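Lin2111 protein (Listeria innocua, PDB 3EDP) probably acts as a DNA-binding transcription regulator of the GntR family, with a winged helix-turn-helix domain joined to a UTRA domain, though its exact role is unknown. Local coordinates at residues Ser46-Thr49 against Ile50-Val54; Thr78-Asn81 against Ile82-Thr86; Gly187-Gln190 against Ile191-His195. All coordinates share one frame; numbering follows the deposited sequence.

Interaction 1: residues Ser46-Thr49 against Ile50-Val54; sequences SRTT and IRRAV
The probable recognition helix of a winged helix-turn-helix domain begins here, and in its first turns Thr48 meets both Arg51 and Arg52. Ser46 is the N-cap. Ser46 OG accepts the backbone N-H of Thr49, with Thr49 N 2.9 Å away, in a fairly straight bond (163°). Regular helical backbone bonds continue from there, beginning with Ile50 N to Ser46 O at 3.0 Å.

The two branches of Thr48 serve different arginines. The methyl CG2 stands anti to the backbone N and lies over the centre of one face of the Arg52 guanidinium, with Thr48 CG2 3.6 Å from Arg52 CZ. The two side chains run side by side and point the same way. The hydroxyl, Thr48 OG1, takes a weak, bent bond from Arg51 NH1 at 3.3 Å (126°). It is also hydrogen-bonded to a glycerol, probably from the crystallisation liquor. Arg51 reaches Thr48 because its chain folds back at chi3 (61°), which brings the guanidinium face over Thr48 CA and Arg47 O.

Two waters extend these arrangements. One lies in the plane of the Arg51 guanidinium, 2.9 Å from NH2 of Arg51, and accepts a weak bond from Arg47 NE. The other lies at the edge of the Arg52 guanidinium and joins Arg52 NH1, 2.9 Å away, to Thr49 OG1.

The apolar side looks inward. Ile50 packs on Leu39 of helix 36-42, while Thr49 and Ala53 touch Ile14 of helix 10-23. Val54 meets Val63 of strand 63-66. A buried apolar side combined with exposed arginines and a threonine is consistent with the recognition helix of a GntR-type winged helix-turn-helix, where such a surface would probably face DNA.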
ATOM      1  N   SER A  46     -28.941 -18.964 -36.852  1.00 26.24           N
ATOM      2  CA  SER A  46     -29.262 -17.556 -37.058  1.00 31.44           C
ATOM      3  C   SER A  46     -28.719 -16.670 -35.942  1.00 28.08           C
ATOM      4  O   SER A  46     -28.347 -17.141 -34.858  1.00 25.46           O
ATOM      5  CB  SER A  46     -30.777 -17.352 -37.179  1.00 28.12           C
ATOM      6  OG  SER A  46     -31.406 -17.475 -35.918  1.00 30.64           O
ATOM      7  N   ARG A  47     -28.702 -15.376 -36.219  1.00 23.90           N
ATOM      8  CA  ARG A  47     -28.331 -14.367 -35.233  1.00 27.04           C
ATOM      9  C   ARG A  47     -29.246 -14.461 -34.011  1.00 26.41           C
ATOM     10  O   ARG A  47     -28.796 -14.359 -32.867  1.00 28.79           O
ATOM     11  CB  ARG A  47     -28.441 -12.984 -35.870  1.00 35.26           C
ATOM     12  CG  ARG A  47     -27.943 -11.833 -35.014  1.00 48.25           C
ATOM     13  CD  ARG A  47     -28.205 -10.528 -35.737  1.00 50.39           C
ATOM     14  NE  ARG A  47     -27.571  -9.388 -35.092  1.00 61.22           N
ATOM     15  CZ  ARG A  47     -27.599  -8.151 -35.580  1.00 67.67           C
ATOM     16  NH1 ARG A  47     -28.237  -7.901 -36.718  1.00 62.92           N
ATOM     17  NH2 ARG A  47     -26.993  -7.165 -34.931  1.00 71.27           N
ATOM     18  N   THR A  48     -30.534 -14.665 -34.271  1.00 24.44           N
ATOM     19  CA  THR A  48     -31.562 -14.763 -33.232  1.00 27.40           C
ATOM     20  C   THR A  48     -31.387 -16.008 -32.371  1.00 25.16           C
ATOM     21  O   THR A  48     -31.542 -15.973 -31.154  1.00 28.15           O
ATOM     22  CB  THR A  48     -32.960 -14.816 -33.871  1.00 32.48           C
ATOM     23  OG1 THR A  48     -33.264 -13.541 -34.442  1.00 35.99           O
ATOM     24  CG2 THR A  48     -34.023 -15.192 -32.840  1.00 30.19           C
ATOM     25  N   THR A  49     -31.095 -17.124 -33.019  1.00 25.57           N
ATOM     26  CA  THR A  49     -30.827 -18.362 -32.307  1.00 24.31           C
ATOM     27  C   THR A  49     -29.606 -18.218 -31.387  1.00 30.01           C
ATOM     28  O   THR A  49     -29.648 -18.590 -30.212  1.00 25.82           O
ATOM     29  CB  THR A  49     -30.631 -19.513 -33.294  1.00 22.65           C
ATOM     30  OG1 THR A  49     -31.876 -19.759 -33.960  1.00 22.63           O
ATOM     31  CG2 THR A  49     -30.168 -20.776 -32.571  1.00 22.43           C
ATOM     32  N   ILE A  50     -28.527 -17.660 -31.920  1.00 21.41           N
ATOM     33  CA  ILE A  50     -27.308 -17.487 -31.135  1.00 21.78           C
ATOM     34  C   ILE A  50     -27.547 -16.512 -29.978  1.00 26.66           C
ATOM     35  O   ILE A  50     -27.105 -16.746 -28.846  1.00 22.48           O
ATOM     36  CB  ILE A  50     -26.142 -16.988 -32.005  1.00 23.99           C
ATOM     37  CG1 ILE A  50     -25.714 -18.073 -33.000  1.00 27.42           C
ATOM     38  CG2 ILE A  50     -24.965 -16.543 -31.139  1.00 22.57           C
ATOM     39  CD1 ILE A  50     -25.404 -19.419 -32.374  1.00 25.06           C
ATOM     40  N   ARG A  51     -28.281 -15.440 -30.253  1.00 21.87           N
ATOM     41  CA  ARG A  51     -28.537 -14.434 -29.213  1.00 29.59           C
ATOM     42  C   ARG A  51     -29.320 -15.051 -28.055  1.00 27.22           C
ATOM     43  O   ARG A  51     -29.086 -14.738 -26.882  1.00 24.73           O
ATOM     44  CB  ARG A  51     -29.267 -13.209 -29.775  1.00 31.19           C
ATOM     45  CG  ARG A  51     -29.681 -12.200 -28.693  1.00 43.83           C
ATOM     46  CD  ARG A  51     -30.412 -10.990 -29.274  1.00 50.54           C
ATOM     47  NE  ARG A  51     -31.655 -11.358 -29.954  1.00 64.58           N
ATOM     48  CZ  ARG A  51     -31.842 -11.278 -31.269  1.00 72.77           C
ATOM     49  NH1 ARG A  51     -33.007 -11.635 -31.801  1.00 71.59           N
ATOM     50  NH2 ARG A  51     -30.866 -10.836 -32.056  1.00 75.00           N
ATOM     51  N   ARG A  52     -30.236 -15.954 -28.390  1.00 25.06           N
ATOM     52  CA  ARG A  52     -31.022 -16.654 -27.378  1.00 28.39           C
ATOM     53  C   ARG A  52     -30.188 -17.660 -26.585  1.00 26.49           C
ATOM     54  O   ARG A  52     -30.374 -17.809 -25.380  1.00 25.62           O
ATOM     55  CB  ARG A  52     -32.220 -17.350 -28.016  1.00 27.59           C
ATOM     56  CG  ARG A  52     -33.306 -16.393 -28.497  1.00 28.53           C
ATOM     57  CD  ARG A  52     -34.259 -17.105 -29.446  1.00 31.58           C
ATOM     58  NE  ARG A  52     -35.477 -16.342 -29.684  1.00 30.75           N
ATOM     59  CZ  ARG A  52     -36.389 -16.661 -30.595  1.00 36.18           C
ATOM     60  NH1 ARG A  52     -36.208 -17.733 -31.374  1.00 29.02           N
ATOM     61  NH2 ARG A  52     -37.482 -15.906 -30.727  1.00 30.87           N
ATOM     62  N   ALA A  53     -29.292 -18.362 -27.269  1.00 23.19           N
ATOM     63  CA  ALA A  53     -28.398 -19.298 -26.603  1.00 27.21           C
ATOM     64  C   ALA A  53     -27.527 -18.546 -25.597  1.00 29.12           C
ATOM     65  O   ALA A  53     -27.391 -18.964 -24.447  1.00 32.08           O
ATOM     66  CB  ALA A  53     -27.520 -20.026 -27.625  1.00 24.32           C
ATOM     67  N   VAL A  54     -26.943 -17.436 -26.043  1.00 24.59           N
ATOM     68  CA  VAL A  54     -26.074 -16.635 -25.193  1.00 25.34           C
ATOM     69  C   VAL A  54     -26.857 -16.046 -24.007  1.00 31.89           C
ATOM     70  O   VAL A  54     -26.386 -16.100 -22.874  1.00 32.56           O
ATOM     71  CB  VAL A  54     -25.331 -15.524 -25.995  1.00 27.64           C
ATOM     72  CG1 VAL A  54     -24.514 -14.617 -25.059  1.00 31.24           C
ATOM     73  CG2 VAL A  54     -24.415 -16.143 -27.049  1.00 31.95           C
TER
HETATM   74  O   HOH W   1     -28.240  -9.691 -31.840  1.00 59.12           O
HETATM   75  O   HOH W   2     -34.154 -19.537 -32.346  1.00 32.78           O

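Interaction 2: residues Thr78-Asn81 against Ile82-Thr86; sequences TAQN and ILEMT
Asn81 and Met85 form the tight side of this short helix. Met85 N bonds to Asn81 O at 2.8 Å. The selenomethionine chain then lies close to the same carbonyl, with CG of Met85 only 3.2 Å from Asn81 O. The chain is bent at chi3 (86°), and Met85 SE lies 3.6 Å from Asn81 O. At the N-cap, Thr78 OG1 accepts Asn81 N at 3.2 Å. The Ile82 side chain lies against the Thr78 carbonyl, with Ile82 CG1 3.4 Å from Thr78 O. Near the other end, Ile82 O takes both the N-H and the hydroxyl of Thr86, and Thr86 OG1 sits above the carbonyl plane.

The outer side is looser and faces solvent: Gln80 is exposed and Glu84 partly so. They cross at an angle, with Gln80 OE1 4.0 Å from Glu84 CG. Their amide and carboxylate planes are nearly perpendicular (82°), and their polar ends do not pair with each other.

The Asn81 amide bonds back to Lys76 O through ND2, just before the helix. Met85 packs against Phe158 and against Ile101 and Phe104 of strand 99-108. Helix 79-86 thus lies beside a strand that is outermost, within this chain, in the six-stranded sheet, after the small strand pair 63-66 and 70-73.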
ATOM      1  N   THR A  78     -13.229 -23.585  -9.277  1.00 48.22           N
ATOM      2  CA  THR A  78     -13.090 -25.026  -9.114  1.00 48.27           C
ATOM      3  C   THR A  78     -12.065 -25.288  -8.026  1.00 46.16           C
ATOM      4  O   THR A  78     -11.407 -24.364  -7.547  1.00 40.49           O
ATOM      5  CB  THR A  78     -12.605 -25.697 -10.402  1.00 50.42           C
ATOM      6  OG1 THR A  78     -11.317 -25.176 -10.755  1.00 52.81           O
ATOM      7  CG2 THR A  78     -13.593 -25.450 -11.545  1.00 43.82           C
ATOM      8  N   ALA A  79     -11.928 -26.547  -7.635  1.00 41.26           N
ATOM      9  CA  ALA A  79     -10.970 -26.914  -6.606  1.00 49.16           C
ATOM     10  C   ALA A  79      -9.570 -26.570  -7.082  1.00 45.98           C
ATOM     11  O   ALA A  79      -8.729 -26.110  -6.305  1.00 48.24           O
ATOM     12  CB  ALA A  79     -11.077 -28.398  -6.286  1.00 52.33           C
ATOM     13  N   GLN A  80      -9.330 -26.779  -8.370  1.00 34.08           N
ATOM     14  CA  GLN A  80      -8.013 -26.523  -8.942  1.00 38.54           C
ATOM     15  C   GLN A  80      -7.670 -25.033  -8.929  1.00 34.07           C
ATOM     16  O   GLN A  80      -6.564 -24.642  -8.553  1.00 35.53           O
ATOM     17  CB  GLN A  80      -7.922 -27.073 -10.370  1.00 43.93           C
ATOM     18  CG  GLN A  80      -6.522 -27.000 -10.951  1.00 52.26           C
ATOM     19  CD  GLN A  80      -5.485 -27.627 -10.035  1.00 60.43           C
ATOM     20  OE1 GLN A  80      -4.444 -27.027  -9.751  1.00 66.53           O
ATOM     21  NE2 GLN A  80      -5.768 -28.835  -9.558  1.00 55.16           N
ATOM     22  N   ASN A  81      -8.616 -24.207  -9.361  1.00 35.56           N
ATOM     23  CA  ASN A  81      -8.389 -22.771  -9.410  1.00 39.98           C
ATOM     24  C   ASN A  81      -8.166 -22.186  -8.020  1.00 34.81           C
ATOM     25  O   ASN A  81      -7.310 -21.321  -7.835  1.00 39.01           O
ATOM     26  CB  ASN A  81      -9.529 -22.060 -10.150  1.00 39.01           C
ATOM     27  CG  ASN A  81      -9.417 -22.212 -11.668  1.00 47.83           C
ATOM     28  OD1 ASN A  81      -8.378 -22.640 -12.191  1.00 44.13           O
ATOM     29  ND2 ASN A  81     -10.484 -21.856 -12.381  1.00 39.43           N
ATOM     30  N   ILE A  82      -8.921 -22.675  -7.045  1.00 36.75           N
ATOM     31  CA  ILE A  82      -8.763 -22.212  -5.674  1.00 39.45           C
ATOM     32  C   ILE A  82      -7.364 -22.536  -5.179  1.00 38.71           C
ATOM     33  O   ILE A  82      -6.681 -21.679  -4.605  1.00 35.93           O
ATOM     34  CB  ILE A  82      -9.830 -22.804  -4.742  1.00 36.58           C
ATOM     35  CG1 ILE A  82     -11.183 -22.140  -5.013  1.00 41.05           C
ATOM     36  CG2 ILE A  82      -9.446 -22.586  -3.293  1.00 32.04           C
ATOM     37  CD1 ILE A  82     -12.386 -22.954  -4.517  1.00 48.26           C
ATOM     38  N   LEU A  83      -6.933 -23.768  -5.430  1.00 38.04           N
ATOM     39  CA  LEU A  83      -5.574 -24.191  -5.100  1.00 44.79           C
ATOM     40  C   LEU A  83      -4.541 -23.274  -5.758  1.00 45.18           C
ATOM     41  O   LEU A  83      -3.557 -22.893  -5.135  1.00 39.94           O
ATOM     42  CB  LEU A  83      -5.348 -25.639  -5.549  1.00 46.67           C
ATOM     43  CG  LEU A  83      -3.974 -26.234  -5.238  1.00 53.23           C
ATOM     44  CD1 LEU A  83      -3.613 -26.038  -3.770  1.00 49.33           C
ATOM     45  CD2 LEU A  83      -3.932 -27.709  -5.616  1.00 54.17           C
ATOM     46  N   GLU A  84      -4.774 -22.925  -7.020  1.00 47.52           N
ATOM     47  CA  GLU A  84      -3.881 -22.033  -7.760  1.00 47.09           C
ATOM     48  C   GLU A  84      -3.854 -20.611  -7.189  1.00 40.04           C
ATOM     49  O   GLU A  84      -2.802 -19.968  -7.147  1.00 34.05           O
ATOM     50  CB  GLU A  84      -4.302 -21.974  -9.230  1.00 56.59           C
ATOM     51  CG  GLU A  84      -3.761 -23.100 -10.090  1.00 72.29           C
ATOM     52  CD  GLU A  84      -2.515 -22.695 -10.849  1.00 86.15           C
ATOM     53  OE1 GLU A  84      -1.782 -21.806 -10.359  1.00 88.38           O
ATOM     54  OE2 GLU A  84      -2.273 -23.257 -11.938  1.00 90.84           O
HETATM   55  N   MSE A  85      -5.013 -20.119  -6.764  1.00 32.54           N
HETATM   56  CA  MSE A  85      -5.128 -18.723  -6.349  1.00 39.04           C
HETATM   57  C   MSE A  85      -4.678 -18.467  -4.913  1.00 35.73           C
HETATM   58  O   MSE A  85      -4.207 -17.377  -4.583  1.00 41.42           O
HETATM   59  CB  MSE A  85      -6.568 -18.238  -6.530  1.00 27.12           C
HETATM   60  CG  MSE A  85      -7.012 -18.183  -7.981  1.00 33.25           C
HETATM   61 SE   MSE A  85      -8.960 -18.159  -8.170  0.61 39.80          SE
HETATM   62  CE  MSE A  85      -9.291 -16.250  -8.003  1.00 47.00           C
ATOM     63  N   THR A  86      -4.834 -19.467  -4.055  1.00 33.85           N
ATOM     64  CA  THR A  86      -4.632 -19.265  -2.630  1.00 28.27           C
ATOM     65  C   THR A  86      -3.666 -20.282  -2.041  1.00 33.38           C
ATOM     66  O   THR A  86      -3.204 -20.121  -0.921  1.00 32.96           O
ATOM     67  CB  THR A  86      -5.970 -19.370  -1.880  1.00 35.31           C
ATOM     68  OG1 THR A  86      -6.419 -20.735  -1.889  1.00 36.49           O
ATOM     69  CG2 THR A  86      -7.014 -18.503  -2.553  1.00 40.50           C
TER

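Interaction 3: residues Gly187-Gln190 against Ile191-His195; sequences GNEQ and IKNMH
Ile191 N bonds to Gly187 O at 2.8 Å, nearly in line with the carbonyl. Gly187 is the N-cap, and Gln190 OE1 takes its backbone N-H. This bond, Gly187 N to Gln190 OE1 at 2.6 Å, is short and bent (141°), so its exact length is uncertain. The Gln190 chain bends at chi2 (77°) to bring the amide back to the helix start. The third helical residue thus accepts from the N-cap backbone, as in one half of a capping box. Glycine has no side chain to supply the other half.

Glu189 has stronger partners outside the helix. Its OE1 makes salt bridges to Arg142 and Lys129. The other oxygen, Glu189 OE2, forms a long salt bridge to Lys192 NZ (3.5 Å). Glu189 OE2 lies nearer the aliphatic chain, 3.1 Å from Lys192 CE. These two side chains run alongside each other.

On the inner side Gln190 and selenomethionine Met194 lie side by side, with CG of Gln190 3.8 Å from Met194 SE. Both touch Tyr223 of strand 215-225, while Glu189, Asn193 and Met194 meet Leu140 of strand 137-146. A short helix joining strands 176-185 and 201-211 and resting on an antiparallel sheet is in keeping with the UTRA fold.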
ATOM      1  N   GLY A 187     -22.618  -3.432   7.259  1.00 57.62           N
ATOM      2  CA  GLY A 187     -23.705  -3.731   6.343  1.00 57.08           C
ATOM      3  C   GLY A 187     -23.848  -5.230   6.157  1.00 61.64           C
ATOM      4  O   GLY A 187     -23.218  -6.010   6.871  1.00 61.90           O
ATOM      5  N   ASN A 188     -24.668  -5.640   5.196  1.00 67.45           N
ATOM      6  CA  ASN A 188     -24.932  -7.061   4.982  1.00 73.83           C
ATOM      7  C   ASN A 188     -23.665  -7.869   4.713  1.00 65.56           C
ATOM      8  O   ASN A 188     -23.489  -8.964   5.256  1.00 57.44           O
ATOM      9  CB  ASN A 188     -25.947  -7.258   3.854  1.00 84.62           C
ATOM     10  CG  ASN A 188     -27.217  -6.456   4.068  1.00 95.28           C
ATOM     11  OD1 ASN A 188     -27.231  -5.236   3.901  1.00102.29           O
ATOM     12  ND2 ASN A 188     -28.294  -7.139   4.439  1.00 96.31           N
ATOM     13  N   GLU A 189     -22.787  -7.317   3.878  1.00 60.30           N
ATOM     14  CA  GLU A 189     -21.512  -7.951   3.555  1.00 59.15           C
ATOM     15  C   GLU A 189     -20.735  -8.293   4.819  1.00 56.06           C
ATOM     16  O   GLU A 189     -20.273  -9.422   4.998  1.00 48.27           O
ATOM     17  CB  GLU A 189     -20.670  -7.016   2.691  1.00 66.13           C
ATOM     18  CG  GLU A 189     -21.144  -6.879   1.259  1.00 76.34           C
ATOM     19  CD  GLU A 189     -20.447  -7.845   0.326  1.00 83.68           C
ATOM     20  OE1 GLU A 189     -19.984  -7.399  -0.746  1.00 85.08           O
ATOM     21  OE2 GLU A 189     -20.353  -9.045   0.666  1.00 86.46           O
ATOM     22  N   GLN A 190     -20.591  -7.299   5.690  1.00 57.10           N
ATOM     23  CA  GLN A 190     -19.856  -7.462   6.938  1.00 55.83           C
ATOM     24  C   GLN A 190     -20.588  -8.403   7.895  1.00 57.86           C
ATOM     25  O   GLN A 190     -19.968  -9.228   8.565  1.00 59.71           O
ATOM     26  CB  GLN A 190     -19.607  -6.099   7.594  1.00 50.45           C
ATOM     27  CG  GLN A 190     -18.732  -5.158   6.761  1.00 43.80           C
ATOM     28  CD  GLN A 190     -19.485  -4.523   5.593  1.00 52.57           C
ATOM     29  OE1 GLN A 190     -20.690  -4.281   5.672  1.00 48.11           O
ATOM     30  NE2 GLN A 190     -18.769  -4.245   4.506  1.00 51.49           N
ATOM     31  N   ILE A 191     -21.910  -8.281   7.953  1.00 58.31           N
ATOM     32  CA  ILE A 191     -22.713  -9.183   8.768  1.00 58.91           C
ATOM     33  C   ILE A 191     -22.396 -10.628   8.410  1.00 58.61           C
ATOM     34  O   ILE A 191     -21.938 -11.404   9.249  1.00 57.58           O
ATOM     35  CB  ILE A 191     -24.223  -8.948   8.556  1.00 61.74           C
ATOM     36  CG1 ILE A 191     -24.602  -7.517   8.928  1.00 64.46           C
ATOM     37  CG2 ILE A 191     -25.045  -9.940   9.379  1.00 59.46           C
ATOM     38  CD1 ILE A 191     -24.195  -7.137  10.316  1.00 70.11           C
ATOM     39  N   LYS A 192     -22.627 -10.978   7.149  1.00 59.73           N
ATOM     40  CA  LYS A 192     -22.505 -12.362   6.710  1.00 62.44           C
ATOM     41  C   LYS A 192     -21.069 -12.874   6.725  1.00 61.85           C
ATOM     42  O   LYS A 192     -20.810 -13.996   7.160  1.00 66.08           O
ATOM     43  CB  LYS A 192     -23.112 -12.538   5.314  1.00 73.75           C
ATOM     44  CG  LYS A 192     -22.431 -11.725   4.225  1.00 89.02           C
ATOM     45  CD  LYS A 192     -23.167 -11.837   2.895  1.00 99.79           C
ATOM     46  CE  LYS A 192     -22.487 -11.000   1.819  1.00104.43           C
ATOM     47  NZ  LYS A 192     -23.262 -10.962   0.546  1.00106.19           N
ATOM     48  N   ASN A 193     -20.134 -12.051   6.259  1.00 49.76           N
ATOM     49  CA  ASN A 193     -18.774 -12.523   6.031  1.00 42.33           C
ATOM     50  C   ASN A 193     -17.830 -12.386   7.217  1.00 51.15           C
ATOM     51  O   ASN A 193     -16.846 -13.122   7.319  1.00 56.15           O
ATOM     52  CB  ASN A 193     -18.182 -11.843   4.798  1.00 46.69           C
ATOM     53  CG  ASN A 193     -18.707 -12.436   3.507  1.00 56.49           C
ATOM     54  OD1 ASN A 193     -19.331 -11.749   2.698  1.00 61.88           O
ATOM     55  ND2 ASN A 193     -18.465 -13.726   3.313  1.00 54.49           N
HETATM   56  N   MSE A 194     -18.127 -11.449   8.111  1.00 44.93           N
HETATM   57  CA  MSE A 194     -17.238 -11.164   9.236  1.00 46.51           C
HETATM   58  C   MSE A 194     -17.924 -11.475  10.551  1.00 51.31           C
HETATM   59  O   MSE A 194     -17.349 -11.295  11.626  1.00 50.64           O
HETATM   60  CB  MSE A 194     -16.801  -9.698   9.218  1.00 41.64           C
HETATM   61  CG  MSE A 194     -15.997  -9.318   7.987  1.00 42.91           C
HETATM   62 SE   MSE A 194     -15.843  -7.387   7.786  0.83 47.94          SE
HETATM   63  CE  MSE A 194     -14.751  -6.980   9.364  1.00 25.04           C
ATOM     64  N   HIS A 195     -19.171 -11.921  10.451  1.00 53.07           N
ATOM     65  CA  HIS A 195     -19.942 -12.332  11.614  1.00 64.58           C
ATOM     66  C   HIS A 195     -20.066 -11.195  12.617  1.00 60.88           C
ATOM     67  O   HIS A 195     -19.700 -11.323  13.784  1.00 58.89           O
ATOM     68  CB  HIS A 195     -19.328 -13.582  12.240  1.00 73.78           C
ATOM     69  CG  HIS A 195     -19.250 -14.740  11.293  1.00 88.68           C
ATOM     70  ND1 HIS A 195     -18.137 -14.997  10.520  1.00 92.37           N
ATOM     71  CD2 HIS A 195     -20.158 -15.692  10.972  1.00 93.26           C
ATOM     72  CE1 HIS A 195     -18.357 -16.067   9.777  1.00 93.81           C
ATOM     73  NE2 HIS A 195     -19.576 -16.508  10.032  1.00 93.94           N
TER

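Each interaction starts at a helix N-cap. Interaction 1 covers the first turns of a longer helix, while interactions 2 and 3 span short helices. They follow one another along the chain without touching. Interaction 1 belongs to the GntR-type domain and interaction 3 to the UTRA domain. Their centres are about 39 Å apart. Interaction 2 comes between them in sequence. Its centre is about 33 Å from that of interaction 1 and about 24 Å from that of interaction 3. Its nearest atoms are about 14 Å from those of interaction 3. Interactions 2 and 3 both pack on the six-stranded sheet, through different strands. Of the three, interaction 1 has a bound glycerol beside it, which is probably no natural ligand.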